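Local coordinates for protein dermonecrotic toxin (Pasteurella multocida, PDB 2EBF) that acts as a dermonecrotic, mitogenic toxin that induces bone resorption and is associated with severe atrophic rhinitis in pigs, here represented by its C-terminal region, at residues V56-A61 and E70-I75; D103-S108 and S112-A117. One frame throughout, in Å; residues are numbered along the deposited sequence.

Interaction 1: V56-A61 and E70-I75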
loop_
_atom_site.group_PDB
_atom_site.type_symbol
_atom_site.label_atom_id
_atom_site.label_comp_id
_atom_site.label_asym_id
_atom_site.label_seq_id
_atom_site.Cartn_x
_atom_site.Cartn_y
_atom_site.Cartn_z
ATOM N N VAL A 56 -2.834 -14.280 35.879
ATOM C CA VAL A 56 -1.862 -13.451 36.565
ATOM C C VAL A 56 -2.395 -12.008 36.697
ATOM O O VAL A 56 -2.332 -11.406 37.777
ATOM C CB VAL A 56 -0.491 -13.511 35.857
ATOM C CG1 VAL A 56 0.383 -12.365 36.285
ATOM C CG2 VAL A 56 0.197 -14.838 36.156
ATOM N N LEU A 57 -2.941 -11.478 35.606
ATOM C CA LEU A 57 -3.546 -10.143 35.619
ATOM C C LEU A 57 -4.615 -10.012 36.702
ATOM O O LEU A 57 -4.660 -9.004 37.412
ATOM C CB LEU A 57 -4.181 -9.821 34.265
ATOM C CG LEU A 57 -4.106 -8.392 33.693
ATOM C CD1 LEU A 57 -5.380 -8.039 32.935
ATOM C CD2 LEU A 57 -3.728 -7.291 34.691
ATOM N N LYS A 58 -5.464 -11.041 36.811
ATOM C CA LYS A 58 -6.585 -11.090 37.749
ATOM C C LYS A 58 -6.165 -10.836 39.182
ATOM O O LYS A 58 -6.869 -10.158 39.925
ATOM C CB LYS A 58 -7.282 -12.453 37.672
ATOM C CG LYS A 58 -8.440 -12.531 36.697
ATOM C CD LYS A 58 -8.477 -13.887 36.014
ATOM C CE LYS A 58 -9.880 -14.437 35.881
ATOM N NZ LYS A 58 -10.114 -15.467 36.941
ATOM N N ALA A 59 -5.029 -11.406 39.575
ATOM C CA ALA A 59 -4.516 -11.228 40.925
ATOM C C ALA A 59 -3.873 -9.855 41.089
ATOM O O ALA A 59 -4.042 -9.217 42.126
ATOM C CB ALA A 59 -3.526 -12.334 41.283
ATOM N N ARG A 60 -3.144 -9.406 40.067
ATOM C CA ARG A 60 -2.432 -8.131 40.120
ATOM C C ARG A 60 -3.383 -6.937 40.085
ATOM O O ARG A 60 -3.133 -5.926 40.737
ATOM C CB ARG A 60 -1.409 -8.021 38.975
ATOM C CG ARG A 60 -0.165 -8.917 39.123
ATOM C CD ARG A 60 0.709 -8.518 40.317
ATOM N NE ARG A 60 1.577 -7.396 39.983
ATOM C CZ ARG A 60 2.904 -7.392 40.084
ATOM N NH1 ARG A 60 3.569 -8.449 40.546
ATOM N NH2 ARG A 60 3.566 -6.302 39.732
ATOM N N ALA A 61 -4.462 -7.066 39.324
ATOM C CA ALA A 61 -5.404 -5.969 39.115
ATOM C C ALA A 61 -6.663 -6.081 39.976
ATOM O O ALA A 61 -7.629 -5.341 39.765
ATOM C CB ALA A 61 -5.777 -5.871 37.652
ATOM N N GLU A 70 -17.157 -3.672 32.798
ATOM C CA GLU A 70 -17.141 -4.035 31.383
ATOM C C GLU A 70 -15.779 -3.788 30.714
ATOM O O GLU A 70 -15.321 -4.601 29.906
ATOM C CB GLU A 70 -18.255 -3.290 30.638
ATOM C CG GLU A 70 -18.409 -3.648 29.157
ATOM C CD GLU A 70 -18.662 -5.133 28.896
ATOM O OE1 GLU A 70 -18.096 -5.661 27.910
ATOM O OE2 GLU A 70 -19.423 -5.768 29.662
ATOM N N SER A 71 -15.148 -2.666 31.053
ATOM C CA SER A 71 -13.835 -2.311 30.504
ATOM C C SER A 71 -12.792 -3.363 30.866
ATOM O O SER A 71 -12.047 -3.832 30.005
ATOM C CB SER A 71 -13.399 -0.941 31.012
ATOM O OG SER A 71 -14.181 0.078 30.417
ATOM N N TYR A 72 -12.767 -3.733 32.141
ATOM C CA TYR A 72 -11.831 -4.729 32.659
ATOM C C TYR A 72 -12.091 -6.109 32.053
ATOM O O TYR A 72 -11.151 -6.802 31.653
ATOM C CB TYR A 72 -11.911 -4.754 34.189
ATOM C CG TYR A 72 -10.936 -5.679 34.911
ATOM C CD1 TYR A 72 -11.223 -6.141 36.195
ATOM C CD2 TYR A 72 -9.744 -6.094 34.314
ATOM C CE1 TYR A 72 -10.335 -6.986 36.878
ATOM C CE2 TYR A 72 -8.855 -6.930 34.985
ATOM C CZ TYR A 72 -9.152 -7.373 36.260
ATOM O OH TYR A 72 -8.273 -8.209 36.907
ATOM N N LYS A 73 -13.363 -6.497 31.967
ATOM C CA LYS A 73 -13.734 -7.752 31.316
ATOM C C LYS A 73 -13.193 -7.842 29.887
ATOM O O LYS A 73 -12.646 -8.867 29.499
ATOM C CB LYS A 73 -15.251 -7.957 31.341
ATOM C CG LYS A 73 -15.755 -8.956 30.303
ATOM C CD LYS A 73 -17.051 -9.664 30.698
ATOM C CE LYS A 73 -18.200 -8.699 30.920
ATOM N NZ LYS A 73 -18.325 -8.337 32.369
ATOM N N ARG A 74 -13.335 -6.766 29.115
ATOM C CA ARG A 74 -12.851 -6.750 27.734
ATOM C C ARG A 74 -11.327 -6.782 27.646
ATOM O O ARG A 74 -10.772 -7.332 26.705
ATOM C CB ARG A 74 -13.402 -5.548 26.976
ATOM C CG ARG A 74 -14.856 -5.729 26.553
ATOM C CD ARG A 74 -15.284 -4.629 25.615
ATOM N NE ARG A 74 -15.315 -3.351 26.314
ATOM C CZ ARG A 74 -16.410 -2.632 26.533
ATOM N NH1 ARG A 74 -17.596 -3.048 26.085
ATOM N NH2 ARG A 74 -16.309 -1.483 27.195
ATOM N N ILE A 75 -10.662 -6.198 28.633
ATOM C CA ILE A 75 -9.202 -6.272 28.727
ATOM C C ILE A 75 -8.738 -7.723 28.966
ATOM O O ILE A 75 -7.840 -8.218 28.273
ATOM C CB ILE A 75 -8.670 -5.254 29.778
ATOM C CG1 ILE A 75 -8.624 -3.848 29.139
ATOM C CG2 ILE A 75 -7.305 -5.666 30.330
ATOM C CD1 ILE A 75 -8.533 -2.694 30.129
HETATM O O HOH W 1 -9.083 -8.989 39.313
#
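Tyr72 reaches across from helix 70-84 to the last turn of helix 54-60, and most of this contact is made by its ring and hydroxyl. The axes of the two short helical pieces stay 11.9 Å apart and run roughly antiparallel, at 149°, a gap that the long tyrosine side chain bridges. With CG anti to the backbone N (chi1 -176°), the ring is carried out toward residues 57-61.

CD1 of Leu57 lies at the ring edge, near its plane, 4.2 Å from Tyr72 CE2, the two side chains sliding past each other in opposite directions. The same methyl meets Ile75 CG2 at 4.0 Å, where the side chains cross at about a right angle. One leucine methyl thus packs against two residues that lie about a turn apart on the facing helix. Ala61, the first residue beyond the helix, has a side chain small enough to let the phenol end come close: its CB is 3.5 Å from Tyr72 OH and 3.9 Å from Tyr72 CZ.

The polar contact is indirect. A water gives a hydrogen bond to the Lys58 carbonyl O at 2.6 Å and is also bonded to Tyr72 OH at 2.7 Å, lying in the ring plane. It therefore joins the tyrosine hydroxyl to the backbone near the helix end, while the Lys58 amine leads away from the partner helix.

Around this pair, Trp52 and Leu121 also pack on Leu57, Phe118 of helix 115-129 touches both Ala61 and Ile75, and Leu98 and Leu101 of helix 88-108 meet Ile75, placing the contact among four helices.

Interaction 2: D103-S108 and S112-A117. With GLC (alpha-D-glucopyranose), chain C.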
loop_
_atom_site.group_PDB
_atom_site.type_symbol
_atom_site.label_atom_id
_atom_site.label_comp_id
_atom_site.label_asym_id
_atom_site.label_seq_id
_atom_site.Cartn_x
_atom_site.Cartn_y
_atom_site.Cartn_z
ATOM N N ASP A 103 -4.852 2.323 27.117
ATOM C CA ASP A 103 -4.844 3.776 26.887
ATOM C C ASP A 103 -6.181 4.429 27.253
ATOM O O ASP A 103 -6.220 5.420 27.984
ATOM C CB ASP A 103 -4.528 4.090 25.418
ATOM C CG ASP A 103 -3.087 3.811 25.039
ATOM O OD1 ASP A 103 -2.213 3.655 25.929
ATOM O OD2 ASP A 103 -2.832 3.743 23.818
ATOM N N LEU A 104 -7.270 3.861 26.734
ATOM C CA LEU A 104 -8.608 4.397 26.917
ATOM C C LEU A 104 -9.058 4.303 28.376
ATOM O O LEU A 104 -9.659 5.238 28.902
ATOM C CB LEU A 104 -9.607 3.663 26.020
ATOM C CG LEU A 104 -9.512 3.905 24.507
ATOM C CD1 LEU A 104 -10.428 2.946 23.760
ATOM C CD2 LEU A 104 -9.859 5.352 24.149
ATOM N N TYR A 105 -8.753 3.173 29.013
ATOM C CA TYR A 105 -9.072 2.961 30.422
ATOM C C TYR A 105 -8.343 3.964 31.304
ATOM O O TYR A 105 -8.950 4.561 32.198
ATOM C CB TYR A 105 -8.713 1.537 30.836
ATOM C CG TYR A 105 -9.100 1.191 32.260
ATOM C CD1 TYR A 105 -10.311 0.548 32.536
ATOM C CD2 TYR A 105 -8.252 1.503 33.329
ATOM C CE1 TYR A 105 -10.663 0.217 33.832
ATOM C CE2 TYR A 105 -8.595 1.176 34.629
ATOM C CZ TYR A 105 -9.802 0.535 34.872
ATOM O OH TYR A 105 -10.151 0.220 36.159
ATOM N N GLU A 106 -7.048 4.135 31.047
ATOM C CA GLU A 106 -6.202 5.091 31.763
ATOM C C GLU A 106 -6.757 6.515 31.634
ATOM O O GLU A 106 -6.753 7.280 32.593
ATOM C CB GLU A 106 -4.776 5.023 31.213
ATOM C CG GLU A 106 -3.766 5.920 31.890
ATOM C CD GLU A 106 -2.401 5.837 31.238
ATOM O OE1 GLU A 106 -2.307 5.977 29.993
ATOM O OE2 GLU A 106 -1.418 5.627 31.971
ATOM N N GLU A 107 -7.246 6.836 30.443
ATOM C CA GLU A 107 -7.839 8.138 30.154
ATOM C C GLU A 107 -9.188 8.296 30.876
ATOM O O GLU A 107 -9.467 9.343 31.465
ATOM C CB GLU A 107 -7.985 8.292 28.634
ATOM C CG GLU A 107 -8.440 9.659 28.145
ATOM C CD GLU A 107 -8.634 9.709 26.631
ATOM O OE1 GLU A 107 -9.073 8.695 26.027
ATOM O OE2 GLU A 107 -8.360 10.780 26.038
ATOM N N SER A 108 -10.006 7.246 30.853
ATOM C CA SER A 108 -11.345 7.316 31.437
ATOM C C SER A 108 -11.385 7.109 32.962
ATOM O O SER A 108 -12.302 7.605 33.630
ATOM C CB SER A 108 -12.307 6.363 30.713
ATOM O OG SER A 108 -12.144 5.026 31.158
ATOM N N SER A 112 -8.091 4.847 38.955
ATOM C CA SER A 112 -8.347 3.432 39.144
ATOM C C SER A 112 -7.152 2.779 39.809
ATOM O O SER A 112 -6.001 3.000 39.422
ATOM C CB SER A 112 -8.680 2.728 37.832
ATOM O OG SER A 112 -8.830 1.335 38.052
ATOM N N GLU A 113 -7.444 1.986 40.831
ATOM C CA GLU A 113 -6.427 1.226 41.538
ATOM C C GLU A 113 -5.921 0.024 40.715
ATOM O O GLU A 113 -4.990 -0.664 41.127
ATOM C CB GLU A 113 -6.935 0.822 42.931
ATOM C CG GLU A 113 -8.363 0.252 42.980
ATOM C CD GLU A 113 -9.499 1.297 42.964
ATOM O OE1 GLU A 113 -10.033 1.627 44.058
ATOM O OE2 GLU A 113 -9.883 1.763 41.861
ATOM N N ARG A 114 -6.526 -0.210 39.548
ATOM C CA ARG A 114 -6.064 -1.251 38.614
ATOM C C ARG A 114 -4.943 -0.759 37.701
ATOM O O ARG A 114 -4.332 -1.547 36.980
ATOM C CB ARG A 114 -7.208 -1.738 37.729
ATOM C CG ARG A 114 -8.412 -2.283 38.462
ATOM C CD ARG A 114 -9.249 -3.083 37.490
ATOM N NE ARG A 114 -10.653 -3.192 37.869
ATOM C CZ ARG A 114 -11.136 -4.004 38.810
ATOM N NH1 ARG A 114 -10.329 -4.789 39.519
ATOM N NH2 ARG A 114 -12.441 -4.026 39.050
ATOM N N LEU A 115 -4.682 0.544 37.725
ATOM C CA LEU A 115 -3.742 1.158 36.786
ATOM C C LEU A 115 -2.288 0.701 36.878
ATOM O O LEU A 115 -1.618 0.600 35.853
ATOM C CB LEU A 115 -3.831 2.687 36.828
ATOM C CG LEU A 115 -4.883 3.271 35.886
ATOM C CD1 LEU A 115 -4.919 4.793 36.003
ATOM C CD2 LEU A 115 -4.612 2.850 34.446
ATOM N N ASN A 116 -1.788 0.427 38.080
ATOM C CA ASN A 116 -0.437 -0.126 38.212
ATOM C C ASN A 116 -0.262 -1.407 37.385
ATOM O O ASN A 116 0.719 -1.549 36.647
ATOM C CB ASN A 116 -0.076 -0.396 39.683
ATOM C CG ASN A 116 0.388 0.849 40.419
ATOM O OD1 ASN A 116 0.425 1.949 39.860
ATOM N ND2 ASN A 116 0.746 0.679 41.688
ATOM N N ALA A 117 -1.220 -2.325 37.514
ATOM C CA ALA A 117 -1.207 -3.593 36.770
ATOM C C ALA A 117 -1.330 -3.361 35.259
ATOM O O ALA A 117 -0.615 -3.984 34.476
ATOM C CB ALA A 117 -2.336 -4.508 37.257
HETATM C C1 GLC C . 1.397 7.795 23.012
HETATM C C2 GLC C . 1.040 9.208 22.553
HETATM C C3 GLC C . 0.574 10.032 23.760
HETATM C C4 GLC C . -0.595 9.349 24.467
HETATM C C5 GLC C . -0.260 7.890 24.801
HETATM C C6 GLC C . -1.500 7.140 25.268
HETATM O O1 GLC C . 2.505 7.890 23.910
HETATM O O2 GLC C . 2.177 9.815 21.925
HETATM O O3 GLC C . 0.188 11.356 23.387
HETATM O O4 GLC C . -0.918 10.078 25.666
HETATM O O5 GLC C . 0.257 7.196 23.655
HETATM O O6 GLC C . -2.452 7.121 24.197
#
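A tight helix-to-helix connection brings the end of helix 88-108 against the start of helix 115-129, and Tyr105 and Ser112 join the two by a hydrogen bond. Tyr105 OH and Ser112 OG are 2.6 Å apart, and the serine oxygen lies at the ring edge, in its plane. Ser112 OG also accepts from Arg114 N at 3.2 Å, with an N-H...O angle of 160°. One small hydroxyl thus makes the capping bond in the turn that leads into helix 115-129, and ties that turn to the preceding helix.

Arg114 runs extended from CG to NE and passes its aliphatic part by the phenol oxygen, CD lying 3.7 Å from Tyr105 OH; its NH1 bonds to Ala61 O. On the apolar side a single methyl, Leu115 CD2, sits at the tyrosine ring edge, 4.0 Å from CD2 of Tyr105, and 3.9 Å from Glu106 CB. Glu106 extends past this leucine, and its carboxylate forms salt bridges with Arg119 and Arg122.

Near the glycan pocket, Asp103 OD2 lies 3.4 Å from a glucose O6, and its carboxylate pairs with Arg122 and Lys147. Two consecutive helices joined by a short connection form a helical hairpin, with a serine capping bond leading into the second.

How the interactions relate
Both interactions lie in the membrane localization domain, their centres about 11 Å apart. They follow in series along the chain: interaction 1 joins helices 54-60 and 70-84, and interaction 2 then joins helices 88-108 and 115-129. The two meet directly through Arg114, whose CZ packs 3.4 Å from Tyr72 CD1. Ala61 CB also packs on Ala117 CB, two small side chains that permit close approach, and Ser71 CB on Tyr105 CD1. All four helices therefore share one compact helical unit, with bound glucose units beside interaction 2. This is consistent with the family assignment as a membrane localization domain, a small helical unit that in related toxins targets membranes.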